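Long-range contacts in 8-demethyl-8-aminoriboflavin-5'-phosphate synthase (Streptomyces davawensis, PDB 5MLD), which replaces the C-8 methyl group of FMN by an amino group, with glutamate as nitrogen donor, on the route to the antibiotic roseoflavin: residues L31-I37 / M192-S197; Y123-A127 / L199-L203; G133-H139 / Y163-G169. All coordinates share one frame; numbering follows the deposited sequence.

Contact 1 of 3, residues L31-I37 / M192-S197; sequences LYEKEGI and MVANTS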
loop_
_atom_site.group_PDB
_atom_site.type_symbol
_atom_site.label_atom_id
_atom_site.label_comp_id
_atom_site.label_asym_id
_atom_site.label_seq_id
_atom_site.Cartn_x
_atom_site.Cartn_y
_atom_site.Cartn_z
ATOM N N LEU A 31 26.440 -8.849 -13.767
ATOM C CA LEU A 31 25.482 -9.701 -14.464
ATOM C C LEU A 31 24.931 -9.009 -15.709
ATOM O O LEU A 31 24.809 -9.636 -16.770
ATOM C CB LEU A 31 24.347 -10.111 -13.528
ATOM C CG LEU A 31 24.736 -10.966 -12.325
ATOM C CD1 LEU A 31 23.531 -11.084 -11.408
ATOM C CD2 LEU A 31 25.244 -12.345 -12.749
ATOM N N TYR A 32 24.599 -7.716 -15.611
ATOM C CA TYR A 32 24.164 -6.999 -16.809
ATOM C C TYR A 32 25.274 -6.957 -17.849
ATOM O O TYR A 32 25.019 -7.158 -19.043
ATOM C CB TYR A 32 23.717 -5.575 -16.476
ATOM C CG TYR A 32 22.281 -5.450 -16.025
ATOM C CD1 TYR A 32 21.246 -5.865 -16.841
ATOM C CD2 TYR A 32 21.960 -4.919 -14.769
ATOM C CE1 TYR A 32 19.934 -5.763 -16.439
ATOM C CE2 TYR A 32 20.648 -4.807 -14.356
ATOM C CZ TYR A 32 19.632 -5.229 -15.200
ATOM O OH TYR A 32 18.321 -5.149 -14.814
ATOM N N GLU A 33 26.519 -6.718 -17.413
ATOM C CA GLU A 33 27.623 -6.646 -18.363
ATOM C C GLU A 33 27.825 -7.980 -19.078
ATOM O O GLU A 33 28.157 -7.998 -20.272
ATOM C CB GLU A 33 28.904 -6.195 -17.651
ATOM C CG GLU A 33 28.837 -4.767 -17.071
ATOM C CD GLU A 33 28.738 -3.642 -18.122
ATOM O OE1 GLU A 33 28.921 -3.906 -19.330
ATOM O OE2 GLU A 33 28.492 -2.467 -17.742
ATOM N N LYS A 34 27.634 -9.105 -18.372
ATOM C CA LYS A 34 27.703 -10.415 -19.026
ATOM C C LYS A 34 26.598 -10.586 -20.060
ATOM O O LYS A 34 26.766 -11.351 -21.021
ATOM C CB LYS A 34 27.595 -11.558 -18.009
ATOM C CG LYS A 34 28.722 -11.673 -16.999
ATOM C CD LYS A 34 28.395 -12.747 -15.971
ATOM C CE LYS A 34 29.500 -12.896 -14.920
ATOM N NZ LYS A 34 30.815 -13.303 -15.517
ATOM N N GLU A 35 25.448 -9.927 -19.855
ATOM C CA GLU A 35 24.358 -9.908 -20.830
ATOM C C GLU A 35 24.650 -9.013 -22.028
ATOM O O GLU A 35 23.818 -8.937 -22.944
ATOM C CB GLU A 35 23.050 -9.435 -20.174
ATOM C CG GLU A 35 22.418 -10.424 -19.205
ATOM C CD GLU A 35 21.526 -11.453 -19.906
ATOM O OE1 GLU A 35 21.411 -11.419 -21.156
ATOM O OE2 GLU A 35 20.930 -12.292 -19.203
ATOM N N GLY A 36 25.781 -8.317 -22.046
ATOM C CA GLY A 36 26.035 -7.368 -23.109
ATOM C C GLY A 36 25.325 -6.048 -22.943
ATOM O O GLY A 36 25.216 -5.282 -23.904
ATOM N N ILE A 37 24.827 -5.751 -21.748
ATOM C CA ILE A 37 24.088 -4.521 -21.499
ATOM C C ILE A 37 24.986 -3.605 -20.679
ATOM O O ILE A 37 25.409 -3.967 -19.572
ATOM C CB ILE A 37 22.752 -4.816 -20.812
ATOM C CG1 ILE A 37 21.924 -5.703 -21.752
ATOM C CG2 ILE A 37 22.019 -3.527 -20.454
ATOM C CD1 ILE A 37 20.512 -5.887 -21.370
ATOM N N MET A 192 16.070 -11.125 -11.893
ATOM C CA MET A 192 15.728 -9.798 -12.375
ATOM C C MET A 192 16.601 -9.400 -13.553
ATOM O O MET A 192 16.100 -8.863 -14.544
ATOM C CB MET A 192 15.861 -8.789 -11.236
ATOM C CG MET A 192 15.396 -7.397 -11.568
ATOM S SD MET A 192 16.660 -6.381 -12.355
ATOM C CE MET A 192 18.048 -6.554 -11.241
ATOM N N VAL A 193 17.914 -9.642 -13.456
ATOM C CA VAL A 193 18.812 -9.259 -14.548
ATOM C C VAL A 193 18.498 -10.062 -15.809
ATOM O O VAL A 193 18.426 -9.512 -16.917
ATOM C CB VAL A 193 20.275 -9.442 -14.119
ATOM C CG1 VAL A 193 21.215 -9.267 -15.335
ATOM C CG2 VAL A 193 20.601 -8.434 -13.037
ATOM N N ALA A 194 18.323 -11.373 -15.657
ATOM C CA ALA A 194 18.039 -12.207 -16.824
ATOM C C ALA A 194 16.751 -11.766 -17.512
ATOM O O ALA A 194 16.698 -11.661 -18.747
ATOM C CB ALA A 194 17.956 -13.676 -16.413
ATOM N N ASN A 195 15.711 -11.479 -16.732
ATOM C CA ASN A 195 14.402 -11.197 -17.321
ATOM C C ASN A 195 14.305 -9.771 -17.863
ATOM O O ASN A 195 13.758 -9.564 -18.953
ATOM C CB ASN A 195 13.288 -11.450 -16.294
ATOM C CG ASN A 195 13.076 -12.917 -15.985
ATOM O OD1 ASN A 195 13.576 -13.800 -16.685
ATOM N ND2 ASN A 195 12.302 -13.188 -14.942
ATOM N N THR A 196 14.828 -8.762 -17.139
ATOM C CA THR A 196 14.834 -7.412 -17.710
ATOM C C THR A 196 15.665 -7.356 -18.979
ATOM O O THR A 196 15.316 -6.638 -19.920
ATOM C CB THR A 196 15.361 -6.375 -16.719
ATOM O OG1 THR A 196 16.674 -6.752 -16.265
ATOM C CG2 THR A 196 14.423 -6.281 -15.537
ATOM N N SER A 197 16.786 -8.073 -19.009
ATOM C CA SER A 197 17.634 -8.072 -20.203
ATOM C C SER A 197 16.904 -8.666 -21.402
ATOM O O SER A 197 16.957 -8.114 -22.510
ATOM C CB SER A 197 18.924 -8.837 -19.933
ATOM O OG SER A 197 19.674 -8.197 -18.910
HETATM O O HOH W 1 18.599 -12.855 -20.282
#
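In this flavodoxin-like fold, the end of helix 20-34 packs against helix 183-205 on one side of the central sheet, and Y32 is the knob that fits among M192, V193, T196 and S197. The V193 methyl CG1 lies over one ring face, a CH-pi contact 4.0 Å from the centroid of the Y32 ring. S197 OG and T196 OG1 come in at the ring edge. The phenol donates a hydrogen bond from Y32 OH to T196 OG1 over 2.7 Å. A chi1 of 56° sets T196 OG1 between its backbone N and carbonyl carbon, and from there T196 OG1 donates to M192 O over 2.8 Å. M192 SD adds an oblique Met-aromatic contact, 3.2 Å from Y32 OH. Outside this pair of helices, Y32 also rests on I84 and V86 of strand 84-92.

One turn on, E35 folds its CH2 groups over S197, CG standing 3.5 Å from S197 OG, and I37 CD1 reaches the same serine. A water donates both to E35 OE2 and to A194 O; the other carboxylate oxygen, OE1, pairs with R201. G36, with positive phi, closes helix 20-34 in a Schellman motif. S197 OG donates to V193 O. The relay from phenol through threonine to a helix carbonyl thus gives the buried hydroxyls of Y32 and T196 partners beside the apolar packing of L31, V193 and I37, and fixes the direction of both hydroxyl protons.

Contact 2 of 3, residues Y123-A127 / L199-L203; sequences YNKVA and LARML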
loop_
_atom_site.group_PDB
_atom_site.type_symbol
_atom_site.label_atom_id
_atom_site.label_comp_id
_atom_site.label_asym_id
_atom_site.label_seq_id
_atom_site.Cartn_x
_atom_site.Cartn_y
_atom_site.Cartn_z
ATOM N N TYR A 123 7.962 4.920 -23.399
ATOM C CA TYR A 123 7.472 3.672 -23.974
ATOM C C TYR A 123 8.614 2.817 -24.511
ATOM O O TYR A 123 9.643 3.325 -24.970
ATOM C CB TYR A 123 6.469 3.965 -25.097
ATOM C CG TYR A 123 5.041 3.651 -24.681
ATOM C CD1 TYR A 123 4.423 4.378 -23.676
ATOM C CD2 TYR A 123 4.320 2.640 -25.295
ATOM C CE1 TYR A 123 3.132 4.102 -23.284
ATOM C CE2 TYR A 123 3.026 2.356 -24.915
ATOM C CZ TYR A 123 2.436 3.086 -23.912
ATOM O OH TYR A 123 1.149 2.812 -23.512
ATOM N N ASN A 124 8.413 1.497 -24.447
ATOM C CA ASN A 124 9.324 0.455 -24.916
ATOM C C ASN A 124 10.556 0.290 -24.051
ATOM O O ASN A 124 11.498 -0.416 -24.454
ATOM C CB ASN A 124 9.729 0.684 -26.371
ATOM C CG ASN A 124 8.523 0.808 -27.236
ATOM O OD1 ASN A 124 7.750 -0.136 -27.332
ATOM N ND2 ASN A 124 8.300 1.988 -27.803
ATOM N N LYS A 125 10.577 0.898 -22.871
ATOM C CA LYS A 125 11.660 0.659 -21.927
ATOM C C LYS A 125 11.229 -0.377 -20.890
ATOM O O LYS A 125 10.063 -0.778 -20.808
ATOM C CB LYS A 125 12.087 1.980 -21.280
ATOM C CG LYS A 125 12.621 2.983 -22.300
ATOM C CD LYS A 125 12.897 4.314 -21.629
ATOM C CE LYS A 125 13.407 5.319 -22.636
ATOM N NZ LYS A 125 14.661 4.869 -23.267
ATOM N N VAL A 126 12.196 -0.848 -20.113
ATOM C CA VAL A 126 11.969 -1.935 -19.164
ATOM C C VAL A 126 12.444 -1.474 -17.797
ATOM O O VAL A 126 13.475 -0.798 -17.693
ATOM C CB VAL A 126 12.704 -3.221 -19.598
ATOM C CG1 VAL A 126 12.611 -4.286 -18.527
ATOM C CG2 VAL A 126 12.135 -3.747 -20.913
ATOM N N ALA A 127 11.684 -1.812 -16.758
ATOM C CA ALA A 127 11.999 -1.427 -15.389
ATOM C C ALA A 127 12.297 -2.649 -14.534
ATOM O O ALA A 127 11.668 -3.704 -14.680
ATOM C CB ALA A 127 10.854 -0.627 -14.752
ATOM N N LEU A 199 13.590 -8.947 -21.905
ATOM C CA LEU A 199 12.494 -8.102 -22.361
ATOM C C LEU A 199 13.006 -6.842 -23.049
ATOM O O LEU A 199 12.369 -6.346 -23.990
ATOM C CB LEU A 199 11.590 -7.764 -21.179
ATOM C CG LEU A 199 10.321 -6.956 -21.435
ATOM C CD1 LEU A 199 9.420 -7.676 -22.429
ATOM C CD2 LEU A 199 9.571 -6.747 -20.137
ATOM N N ALA A 200 14.158 -6.317 -22.616
ATOM C CA ALA A 200 14.707 -5.146 -23.287
ATOM C C ALA A 200 15.102 -5.482 -24.722
ATOM O O ALA A 200 14.819 -4.709 -25.643
ATOM C CB ALA A 200 15.914 -4.595 -22.523
ATOM N N ARG A 201 15.755 -6.632 -24.924
ATOM C CA ARG A 201 16.114 -7.044 -26.281
ATOM C C ARG A 201 14.865 -7.253 -27.127
ATOM O O ARG A 201 14.829 -6.862 -28.300
ATOM C CB ARG A 201 16.962 -8.319 -26.256
ATOM C CG ARG A 201 18.385 -8.121 -25.734
ATOM C CD ARG A 201 19.240 -9.376 -25.882
ATOM N NE ARG A 201 18.840 -10.428 -24.949
ATOM C CZ ARG A 201 19.443 -10.669 -23.785
ATOM N NH1 ARG A 201 20.491 -9.947 -23.409
ATOM N NH2 ARG A 201 19.008 -11.647 -23.002
ATOM N N MET A 202 13.827 -7.858 -26.543
ATOM C CA MET A 202 12.552 -8.016 -27.241
ATOM C C MET A 202 11.992 -6.677 -27.697
ATOM O O MET A 202 11.621 -6.508 -28.866
ATOM C CB MET A 202 11.530 -8.707 -26.338
ATOM C CG MET A 202 11.786 -10.160 -26.018
ATOM S SD MET A 202 10.509 -10.705 -24.852
ATOM C CE MET A 202 9.043 -10.647 -25.882
ATOM N N LEU A 203 11.886 -5.714 -26.777
ATOM C CA LEU A 203 11.250 -4.449 -27.123
ATOM C C LEU A 203 12.098 -3.620 -28.073
ATOM O O LEU A 203 11.555 -2.772 -28.789
ATOM C CB LEU A 203 10.942 -3.661 -25.847
ATOM C CG LEU A 203 9.777 -4.208 -25.029
ATOM C CD1 LEU A 203 9.700 -3.474 -23.700
ATOM C CD2 LEU A 203 8.470 -4.049 -25.791
#
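V126 of strand 125-132, in the flavodoxin-like sheet, meets L199 and L203 of helix 183-205, and apolar packing is one of two kinds of contact here. The short segments run almost antiparallel, their axes 8.0 Å apart at closest with 165° between their directions. One methyl, V126 CG2, lies in a notch formed by three residues of the helix. It touches L199 CG at 3.7 Å and L203 CD1 at the same 3.7 Å, four residues further along, while A200 meets the same methyl with its backbone N and, more distantly, its CB. The L199 side chain leaves with CG anti to the backbone N (chi1 -176°), which brings its branch point to the valine. L203 instead carries CG beside its backbone N and reaches across with CD1.

The polar groups on the strand side look elsewhere. N124, with positive phi, bonds through OD1 to the backbone N of Y208 and through ND2 to Q119, so its amide is held at both ends. K125 points away from the helix, and its NZ bonds to the carbonyls of R80 and A82.

The second subunit lies close by: L199 packs on its Y208 and L203 on its M202. Mixed carbon-to-oxygen contacts complete the meeting, for L203 CB and CD1 both sit against the carbonyl of N124, with CB 3.6 Å from N124 O.

Contact 3 of 3, residues G133-H139 / Y163-G169; sequences GNEDGAH and YWLGPAG. With 8DP (8-demethyl-8-aminoriboflavin-5'-phosphate), chain I.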
loop_
_atom_site.group_PDB
_atom_site.type_symbol
_atom_site.label_atom_id
_atom_site.label_comp_id
_atom_site.label_asym_id
_atom_site.label_seq_id
_atom_site.Cartn_x
_atom_site.Cartn_y
_atom_site.Cartn_z
ATOM N N GLY A 133 15.941 -3.110 2.896
ATOM C CA GLY A 133 15.365 -2.602 4.122
ATOM C C GLY A 133 15.929 -3.376 5.299
ATOM O O GLY A 133 16.498 -4.454 5.133
ATOM N N ASN A 134 15.745 -2.829 6.500
ATOM C CA ASN A 134 16.193 -3.613 7.649
ATOM C C ASN A 134 15.251 -4.765 7.975
ATOM O O ASN A 134 15.698 -5.772 8.554
ATOM C CB ASN A 134 16.359 -2.711 8.887
ATOM C CG ASN A 134 17.602 -1.845 8.805
ATOM O OD1 ASN A 134 18.365 -1.919 7.829
ATOM N ND2 ASN A 134 17.817 -1.014 9.822
ATOM N N GLU A 135 13.961 -4.647 7.625
ATOM C CA GLU A 135 13.003 -5.660 8.052
ATOM C C GLU A 135 11.766 -5.815 7.173
ATOM O O GLU A 135 11.225 -6.916 7.109
ATOM C CB GLU A 135 12.527 -5.383 9.488
ATOM C CG GLU A 135 11.861 -4.034 9.660
ATOM C CD GLU A 135 10.833 -3.980 10.783
ATOM O OE1 GLU A 135 10.257 -2.891 10.983
ATOM O OE2 GLU A 135 10.580 -5.010 11.454
ATOM N N ASP A 136 11.263 -4.752 6.537
ATOM C CA ASP A 136 9.908 -4.866 5.999
ATOM C C ASP A 136 9.620 -3.773 4.975
ATOM O O ASP A 136 10.049 -2.632 5.146
ATOM C CB ASP A 136 8.899 -4.795 7.154
ATOM C CG ASP A 136 7.482 -4.982 6.709
ATOM O OD1 ASP A 136 7.178 -6.009 6.065
ATOM O OD2 ASP A 136 6.663 -4.097 7.014
ATOM N N GLY A 137 8.868 -4.130 3.926
ATOM C CA GLY A 137 8.358 -3.125 3.000
ATOM C C GLY A 137 8.642 -3.396 1.532
ATOM O O GLY A 137 8.201 -2.634 0.665
ATOM N N ALA A 138 9.364 -4.482 1.245
ATOM C CA ALA A 138 9.855 -4.710 -0.114
ATOM C C ALA A 138 8.708 -4.842 -1.117
ATOM O O ALA A 138 8.686 -4.155 -2.144
ATOM C CB ALA A 138 10.749 -5.949 -0.142
ATOM N N HIS A 139 7.756 -5.741 -0.860
ATOM C CA HIS A 139 6.696 -5.940 -1.857
ATOM C C HIS A 139 5.768 -4.726 -1.968
ATOM O O HIS A 139 5.238 -4.430 -3.054
ATOM C CB HIS A 139 5.929 -7.225 -1.529
ATOM C CG HIS A 139 6.757 -8.461 -1.718
ATOM N ND1 HIS A 139 7.280 -9.184 -0.665
ATOM C CD2 HIS A 139 7.195 -9.073 -2.845
ATOM C CE1 HIS A 139 7.989 -10.195 -1.134
ATOM N NE2 HIS A 139 7.946 -10.155 -2.454
ATOM N N TYR A 163 15.516 -7.975 -3.595
ATOM C CA TYR A 163 15.553 -7.215 -2.352
ATOM C C TYR A 163 16.251 -8.024 -1.267
ATOM O O TYR A 163 16.404 -9.245 -1.371
ATOM C CB TYR A 163 14.131 -6.821 -1.909
ATOM C CG TYR A 163 13.258 -8.020 -1.661
ATOM C CD1 TYR A 163 12.538 -8.596 -2.690
ATOM C CD2 TYR A 163 13.174 -8.600 -0.401
ATOM C CE1 TYR A 163 11.768 -9.702 -2.483
ATOM C CE2 TYR A 163 12.387 -9.715 -0.177
ATOM C CZ TYR A 163 11.695 -10.268 -1.234
ATOM O OH TYR A 163 10.915 -11.382 -1.063
ATOM N N TRP A 164 16.668 -7.313 -0.214
ATOM C CA TRP A 164 17.135 -7.919 1.020
ATOM C C TRP A 164 16.372 -7.301 2.186
ATOM O O TRP A 164 16.139 -6.096 2.214
ATOM C CB TRP A 164 18.648 -7.710 1.226
ATOM C CG TRP A 164 19.186 -8.417 2.460
ATOM C CD1 TRP A 164 19.713 -9.673 2.513
ATOM C CD2 TRP A 164 19.249 -7.896 3.795
ATOM N NE1 TRP A 164 20.091 -9.979 3.794
ATOM C CE2 TRP A 164 19.833 -8.896 4.605
ATOM C CE3 TRP A 164 18.884 -6.677 4.380
ATOM C CZ2 TRP A 164 20.046 -8.725 5.981
ATOM C CZ3 TRP A 164 19.096 -6.499 5.751
ATOM C CH2 TRP A 164 19.673 -7.518 6.538
ATOM N N LEU A 165 15.983 -8.142 3.132
ATOM C CA LEU A 165 15.396 -7.727 4.397
ATOM C C LEU A 165 15.903 -8.668 5.475
ATOM O O LEU A 165 16.088 -9.862 5.225
ATOM C CB LEU A 165 13.849 -7.796 4.395
ATOM C CG LEU A 165 13.080 -7.064 3.296
ATOM C CD1 LEU A 165 11.640 -7.542 3.430
ATOM C CD2 LEU A 165 13.211 -5.563 3.428
ATOM N N GLY A 166 16.112 -8.135 6.678
ATOM C CA GLY A 166 16.273 -8.987 7.834
ATOM C C GLY A 166 14.937 -9.360 8.480
ATOM O O GLY A 166 13.855 -9.080 7.944
ATOM N N PRO A 167 14.986 -10.031 9.630
ATOM C CA PRO A 167 13.750 -10.362 10.349
ATOM C C PRO A 167 13.121 -9.120 10.973
ATOM O O PRO A 167 13.718 -8.053 11.018
ATOM C CB PRO A 167 14.234 -11.337 11.424
ATOM C CG PRO A 167 15.604 -10.836 11.742
ATOM C CD PRO A 167 16.192 -10.358 10.422
ATOM N N ALA A 168 11.891 -9.284 11.474
ATOM C CA ALA A 168 11.248 -8.240 12.269
ATOM C C ALA A 168 12.240 -7.686 13.284
ATOM O O ALA A 168 12.856 -8.442 14.042
ATOM C CB ALA A 168 10.014 -8.807 12.985
ATOM N N GLY A 169 12.440 -6.377 13.261
ATOM C CA GLY A 169 13.417 -5.779 14.147
ATOM C C GLY A 169 13.900 -4.440 13.625
ATOM O O GLY A 169 13.356 -3.886 12.673
HETATM C C4 8DP I . 16.628 1.174 5.911
HETATM C C5 8DP I . 16.110 1.027 7.346
HETATM C C8 8DP I . 15.500 5.177 8.103
HETATM N N3 8DP I . 12.176 2.799 7.330
HETATM C C2 8DP I . 18.992 0.848 4.928
HETATM N N2 8DP I . 16.611 6.055 8.372
HETATM N N1 8DP I . 14.722 1.654 7.372
HETATM C C6 8DP I . 14.566 2.984 7.587
HETATM O O6 8DP I . 18.655 2.119 6.869
HETATM N N4 8DP I . 13.766 -0.441 6.895
HETATM C C12 8DP I . 13.274 3.555 7.589
HETATM C C13 8DP I . 13.628 0.890 7.119
HETATM C C14 8DP I . 12.352 1.470 7.092
HETATM C C15 8DP I . 11.261 0.632 6.826
HETATM C C16 8DP I . 12.710 -1.189 6.648
HETATM C C1 8DP I . 20.087 1.778 4.392
HETATM C C3 8DP I . 18.025 1.768 5.673
HETATM C C7 8DP I . 15.691 3.799 7.875
HETATM C C9 8DP I . 14.187 5.731 8.088
HETATM O O1 8DP I . 21.736 2.319 0.919
HETATM P P1 8DP I . 21.426 2.679 2.388
HETATM O O2 8DP I . 22.716 2.469 3.256
HETATM O O3 8DP I . 20.917 4.108 2.524
HETATM O O4 8DP I . 20.311 1.647 2.937
HETATM O O5 8DP I . 18.438 0.159 3.863
HETATM O O7 8DP I . 15.960 0.835 4.915
HETATM C C10 8DP I . 13.962 7.207 8.337
HETATM C C11 8DP I . 13.106 4.928 7.827
HETATM O O8 8DP I . 9.963 1.142 6.772
HETATM N N5 8DP I . 11.467 -0.672 6.607
HETATM O O9 8DP I . 12.829 -2.579 6.398
#
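E135 and D136 meet the flavin with their backbones while L165, G166 and G169 pack behind them. Two amides converge on one carbonyl of the bound 8-demethyl-8-aminoriboflavin-5'-phosphate: E135 N and D136 N each donate to 8DP O9, both over 2.7 Å. The ring N5 of 8DP donates back to D136 O at 2.8 Å, so the pyrimidine edge is read by the main chain in both directions. N134 lays its flat amide near the ribityl carbon C5, and its ND2 bonds to T170 O.

Behind this shell, G133 N donates to W164 O over 3.1 Å. A weaker link runs from G166 N to N134 O. G169 N donates to E135 OE2 at 2.9 Å, meeting the oxygen from above the carboxylate plane, 47° out of it. To get there E135 wedges CG between its backbone N and carbonyl carbon (chi1 59°) and then extends. The same OE2 takes a hydrogen bond from Y163 of the third subunit, and OE1 bonds to Y240 of the second.

These loops follow the C-terminal ends of the parallel strands 125-132 and 161-164, where flavodoxin-like proteins bind their flavin. G137 is the N-cap of helix 138-152. On the first turn of that helix, A138 CB sits over one face of the Y163 ring, 3.9 Å from its centroid, and also touches L165 CD1. H139 comes at the same tyrosine obliquely, ring planes at 72°, with CE1 nearest the Y163 OH, which is itself hydrogen-bonded to E135 OE2 of the third subunit. Just ahead of the N-cap, D136 OD1 accepts from G137 N of the third subunit, while W164 meets the rings of H182 and Y174 edge-to-face.

Overall arrangement
Contacts 1 and 2 share helix 183-205 and sit with centres 12 Å apart. They touch directly, through the salt bridge between E35 and R201 and the packing of T196 on V126 and A127, so one helix ties helix 20-34 to strand 125-132. Their segments alternate along the chain. Contact 3 is remote, its centre 25 Å from contact 1 and 29 Å from contact 2, and its two segments fall between those of either one in sequence. Its flavin-binding loops lie beyond the C-terminal end of strand 125-132, while contact 2 lies toward the other end of that strand with contact 1 beside it. All three contacts reach the second subunit of the tetramer.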